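PDB 6ER1: centrosome-associated zinc finger protein Cp190 from Drosophila melanogaster, which organises chromatin domains and their boundaries after recruitment by insulator DNA-binding proteins, and homodimerises through its N-terminal BTB domain. Local coordinates for residues F61-L64 and E65-E69; V49-L52 and V53-C57. All coordinates share one frame; numbering follows the deposited sequence. Where two conformers were deposited one is given.

Interaction 1 (F61-L64 and E65-E69); sequences FNVL and EQTCE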
loop_
_atom_site.group_PDB
_atom_site.type_symbol
_atom_site.label_atom_id
_atom_site.label_comp_id
_atom_site.label_asym_id
_atom_site.label_seq_id
_atom_site.Cartn_x
_atom_site.Cartn_y
_atom_site.Cartn_z
ATOM N N PHE A 61 0.163 -14.122 -7.167
ATOM C CA PHE A 61 -0.063 -13.183 -8.255
ATOM C C PHE A 61 1.253 -12.852 -8.987
ATOM O O PHE A 61 1.231 -12.668 -10.192
ATOM C CB PHE A 61 -0.792 -11.935 -7.792
ATOM C CG PHE A 61 -2.238 -12.169 -7.447
ATOM C CD1 PHE A 61 -3.183 -12.050 -8.420
ATOM C CD2 PHE A 61 -2.652 -12.490 -6.161
ATOM C CE1 PHE A 61 -4.498 -12.241 -8.124
ATOM C CE2 PHE A 61 -3.988 -12.710 -5.869
ATOM C CZ PHE A 61 -4.883 -12.552 -6.859
ATOM N N ASN A 62 2.400 -12.865 -8.265
ATOM C CA ASN A 62 3.701 -12.723 -8.900
ATOM C C ASN A 62 3.939 -13.849 -9.922
ATOM O O ASN A 62 4.361 -13.612 -11.045
ATOM C CB ASN A 62 4.867 -12.629 -7.896
ATOM C CG ASN A 62 4.822 -11.365 -7.055
ATOM O OD1 ASN A 62 4.492 -10.297 -7.546
ATOM N ND2 ASN A 62 5.216 -11.481 -5.791
ATOM N N VAL A 63 3.618 -15.064 -9.519
ATOM C CA VAL A 63 3.803 -16.190 -10.443
ATOM C C VAL A 63 2.848 -16.132 -11.617
ATOM O O VAL A 63 3.250 -16.442 -12.731
ATOM C CB VAL A 63 3.855 -17.564 -9.706
ATOM C CG1 VAL A 63 3.183 -18.704 -10.448
ATOM C CG2 VAL A 63 5.315 -17.930 -9.479
ATOM N N LEU A 64 1.606 -15.691 -11.364
ATOM C CA LEU A 64 0.649 -15.495 -12.487
ATOM C C LEU A 64 1.185 -14.463 -13.498
ATOM O O LEU A 64 1.117 -14.674 -14.687
ATOM C CB LEU A 64 -0.720 -15.069 -11.948
ATOM C CG LEU A 64 -1.494 -16.040 -11.087
ATOM C CD1 LEU A 64 -2.894 -15.504 -10.825
ATOM C CD2 LEU A 64 -1.514 -17.443 -11.668
ATOM N N GLU A 65 1.781 -13.373 -13.005
ATOM C CA GLU A 65 2.326 -12.388 -13.903
ATOM C C GLU A 65 3.512 -12.909 -14.715
ATOM O O GLU A 65 3.738 -12.432 -15.816
ATOM C CB GLU A 65 2.746 -11.155 -13.122
ATOM C CG GLU A 65 1.578 -10.302 -12.711
ATOM C CD GLU A 65 2.026 -8.922 -12.323
ATOM O OE1 GLU A 65 1.963 -8.024 -13.198
ATOM O OE2 GLU A 65 2.442 -8.759 -11.161
ATOM N N GLN A 66 4.266 -13.858 -14.152
ATOM C CA GLN A 66 5.353 -14.525 -14.866
ATOM C C GLN A 66 4.890 -15.585 -15.886
ATOM O O GLN A 66 5.634 -15.913 -16.782
ATOM C CB GLN A 66 6.327 -15.197 -13.868
ATOM C CG GLN A 66 7.060 -14.276 -12.914
ATOM C CD GLN A 66 7.996 -13.363 -13.646
ATOM O OE1 GLN A 66 8.892 -13.828 -14.337
ATOM N NE2 GLN A 66 7.759 -12.064 -13.554
ATOM N N THR A 67 3.671 -16.116 -15.755
ATOM C CA THR A 67 3.280 -17.341 -16.475
ATOM C C THR A 67 1.982 -17.295 -17.249
ATOM O O THR A 67 1.639 -18.269 -17.972
ATOM C CB THR A 67 3.154 -18.521 -15.498
ATOM O OG1 THR A 67 2.116 -18.256 -14.552
ATOM C CG2 THR A 67 4.487 -18.841 -14.847
ATOM N N CYS A 68 1.225 -16.226 -17.094
ATOM C CA CYS A 68 -0.081 -16.127 -17.752
ATOM C C CYS A 68 -0.090 -15.038 -18.810
ATOM O O CYS A 68 0.719 -14.122 -18.788
ATOM C CB CYS A 68 -1.177 -15.901 -16.725
ATOM S SG CYS A 68 -1.456 -17.338 -15.653
ATOM N N GLU A 69 -0.991 -15.179 -19.764
ATOM C CA GLU A 69 -1.092 -14.226 -20.864
ATOM C C GLU A 69 -1.574 -12.826 -20.394
ATOM O O GLU A 69 -2.387 -12.693 -19.458
ATOM C CB GLU A 69 -2.089 -14.769 -21.899
ATOM C CG GLU A 69 -2.142 -14.009 -23.223
ATOM C CD GLU A 69 -3.259 -14.489 -24.132
ATOM O OE1 GLU A 69 -3.225 -14.165 -25.337
ATOM O OE2 GLU A 69 -4.178 -15.175 -23.636
HETATM O O HOH W 1 4.830 -9.423 -10.161
HETATM O O HOH W 2 5.998 -11.379 -11.728
#

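Interaction 2 (V49-L52 and V53-C57); sequences VHRL and VLSAC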
loop_
_atom_site.group_PDB
_atom_site.type_symbol
_atom_site.label_atom_id
_atom_site.label_comp_id
_atom_site.label_asym_id
_atom_site.label_seq_id
_atom_site.Cartn_x
_atom_site.Cartn_y
_atom_site.Cartn_z
ATOM N N VAL A 49 -6.464 -3.827 -9.075
ATOM C CA VAL A 49 -5.920 -3.992 -7.749
ATOM C C VAL A 49 -4.541 -3.295 -7.697
ATOM O O VAL A 49 -4.004 -2.822 -8.701
ATOM C CB VAL A 49 -5.803 -5.502 -7.397
ATOM C CG1 VAL A 49 -7.142 -6.187 -7.412
ATOM C CG2 VAL A 49 -4.844 -6.216 -8.337
ATOM N N HIS A 50 -3.963 -3.320 -6.507
ATOM C CA HIS A 50 -2.584 -2.853 -6.225
ATOM C C HIS A 50 -1.691 -4.041 -6.003
ATOM O O HIS A 50 -1.903 -4.799 -5.055
ATOM C CB HIS A 50 -2.554 -1.965 -5.001
ATOM C CG HIS A 50 -3.462 -0.784 -5.068
ATOM N ND1 HIS A 50 -4.742 -0.811 -4.537
ATOM C CD2 HIS A 50 -3.317 0.440 -5.634
ATOM C CE1 HIS A 50 -5.330 0.345 -4.747
ATOM N NE2 HIS A 50 -4.495 1.125 -5.420
ATOM N N ARG A 51 -0.675 -4.195 -6.841
ATOM C CA ARG A 51 0.270 -5.302 -6.746
ATOM C C ARG A 51 0.833 -5.462 -5.336
ATOM O O ARG A 51 0.914 -6.602 -4.847
ATOM C CB ARG A 51 1.374 -5.122 -7.756
ATOM C CG ARG A 51 2.172 -6.354 -8.044
ATOM C CD ARG A 51 3.229 -6.079 -9.123
ATOM N NE ARG A 51 2.614 -6.100 -10.456
ATOM C CZ ARG A 51 2.354 -5.046 -11.222
ATOM N NH1 ARG A 51 2.654 -3.814 -10.830
ATOM N NH2 ARG A 51 1.780 -5.224 -12.416
ATOM N N LEU A 52 1.206 -4.342 -4.695
ATOM C CA LEU A 52 1.826 -4.421 -3.392
ATOM C C LEU A 52 0.884 -4.955 -2.337
ATOM O O LEU A 52 1.350 -5.615 -1.385
ATOM C CB LEU A 52 2.422 -3.086 -3.024
ATOM C CG LEU A 52 1.640 -1.930 -2.453
ATOM C CD1 LEU A 52 1.217 -2.214 -1.015
ATOM C CD2 LEU A 52 2.449 -0.645 -2.456
ATOM N N VAL A 53 -0.439 -4.693 -2.486
ATOM C CA VAL A 53 -1.366 -5.224 -1.497
ATOM C C VAL A 53 -1.433 -6.752 -1.615
ATOM O O VAL A 53 -1.429 -7.493 -0.612
ATOM C CB VAL A 53 -2.763 -4.602 -1.683
ATOM C CG1 VAL A 53 -3.747 -5.239 -0.728
ATOM C CG2 VAL A 53 -2.685 -3.096 -1.398
ATOM N N LEU A 54 -1.529 -7.221 -2.848
ATOM C CA LEU A 54 -1.598 -8.672 -3.101
ATOM C C LEU A 54 -0.312 -9.357 -2.577
ATOM O O LEU A 54 -0.327 -10.405 -1.883
ATOM C CB LEU A 54 -1.802 -8.932 -4.586
ATOM C CG LEU A 54 -3.304 -8.903 -5.047
ATOM C CD1 LEU A 54 -4.124 -7.765 -4.556
ATOM C CD2 LEU A 54 -3.390 -8.934 -6.553
ATOM N N SER A 55 0.799 -8.690 -2.799
ATOM C CA SER A 55 2.116 -9.263 -2.454
ATOM C C SER A 55 2.362 -9.368 -0.939
ATOM O O SER A 55 3.183 -10.174 -0.499
ATOM C CB SER A 55 3.243 -8.473 -3.069
ATOM O OG SER A 55 3.108 -8.408 -4.500
ATOM N N ALA A 56 1.644 -8.580 -0.141
ATOM C CA ALA A 56 1.800 -8.675 1.330
ATOM C C ALA A 56 1.350 -10.038 1.869
ATOM O O ALA A 56 1.798 -10.451 2.935
ATOM C CB ALA A 56 1.006 -7.590 2.003
ATOM N N CYS A 57 0.410 -10.653 1.134
ATOM C CA CYS A 57 -0.197 -11.941 1.555
ATOM C C CYS A 57 0.277 -13.164 0.830
ATOM O O CYS A 57 0.117 -14.312 1.339
ATOM C CB CYS A 57 -1.722 -11.920 1.435
ATOM S SG CYS A 57 -2.494 -10.869 2.666
#

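Interaction 1 (F61-L64 and E65-E69)
Glu65 leans back over the preceding turn of helix 60-67 of the BTB domain towards Phe61 and Asn62, and its side chain passes from backbone carbonyls to water and an arginine. CB rests against two carbonyl oxygens, those of Phe61 and Asn62; CG then passes 3.5 Å from Phe61 O, the oxygen that also accepts Glu65 N (3.0 Å) in a regular i to i+4 helical bond. CG lies anti to the carbonyl carbon and the chain is extended beyond it (chi2 -163°), which carries the carboxylate clear of the backbone. At the tip, OE2 takes a hydrogen from a water that donates another to Asn62 OD1, so one water joins the two side chains; OE2 also forms a salt bridge to Arg51. The amide of Asn62 is held at its other end by Asp59 and by Tyr34 of the second subunit. A second water links Asn62 O to Gln66 NE2.

The last turn closes differently, Cys68 being the first residue to leave helical geometry. Thr67 OG1 bonds Val63 O at 2.8 Å from above the carbonyl plane, while Leu64 O takes both Cys68 N, in its plane, and Thr67 N, well above it. Leu64 CD2 and Cys68 SG meet at 4.0 Å and both residues pack on Leu75. Water thus serves the polar flank of this helix and apolar contact the buried one, with a carboxylate probably kept charged by its arginine.

Interaction 2 (V49-L52 and V53-C57)
Val49 and Leu54 meet where a strand of the BTB/POZ fold gives way to helix 51-57, with His50 in the N-cap position between them. The apolar contacts begin with this pair: the two side chains cross at about a right angle, Val49 CG2 touching Leu54 CD2 at 3.6 Å. A chi1 of -61° sets Val49 CG1 anti to the carbonyl carbon and puts CG2 between the backbone N and the carbonyl carbon, against the leucine, while helix 83-95 packs against both residues. On another side of the turn, Val53 CG2 lies 3.8 Å from His50 CB and 4.0 Å from Leu52 CD1, so one methyl bridges the cap residue and the first turn. Here the dimer comes close, with His50 packing on Leu52 of the second subunit and Leu52 on its His50.

Polar partners from outside hold the N-cap and the first helical residue. The imidazole of His50 is held through both nitrogens, ND1 by the hydroxyl of Tyr94 and NE2 by the carbonyl of Asp33, and Arg51, whose side chain pairs with Glu65, has its backbone N bonded to Asp36.

Backbone bonds start the helix. His50 O accepts Leu54 N in a fairly straight bond (N-H...O 166°) and Val53 N more weakly. At the next residue, Arg51 O is gripped twice by Ser55: Ser55 N, 2.9 Å from Arg51 O, approaches in the carbonyl plane, and Ser55 OG, at the same distance, from above it.

Overall arrangement
From the N terminus, strand 46-49 runs into interaction 2, which opens helix 51-57; a short connection then leads to helix 60-67, which interaction 1 spans almost whole, running on to the start of strand 70-71. The contacts therefore follow in series, neither nested nor crossed, each closing successive helical turns rather than a long loop, and their centres lie about 14 Å apart. The two helices are nevertheless joined directly: Glu65 OE2 bonds Arg51 NE at 2.8 Å, and Phe61 CG packs on Leu54 CD2 at 3.5 Å. Towards the sheet, Phe61 packs on Leu39 and Glu65 on Leu37, while strand 46-49 leads straight into helix 51-57; interaction 2 packs more extensively against the second subunit.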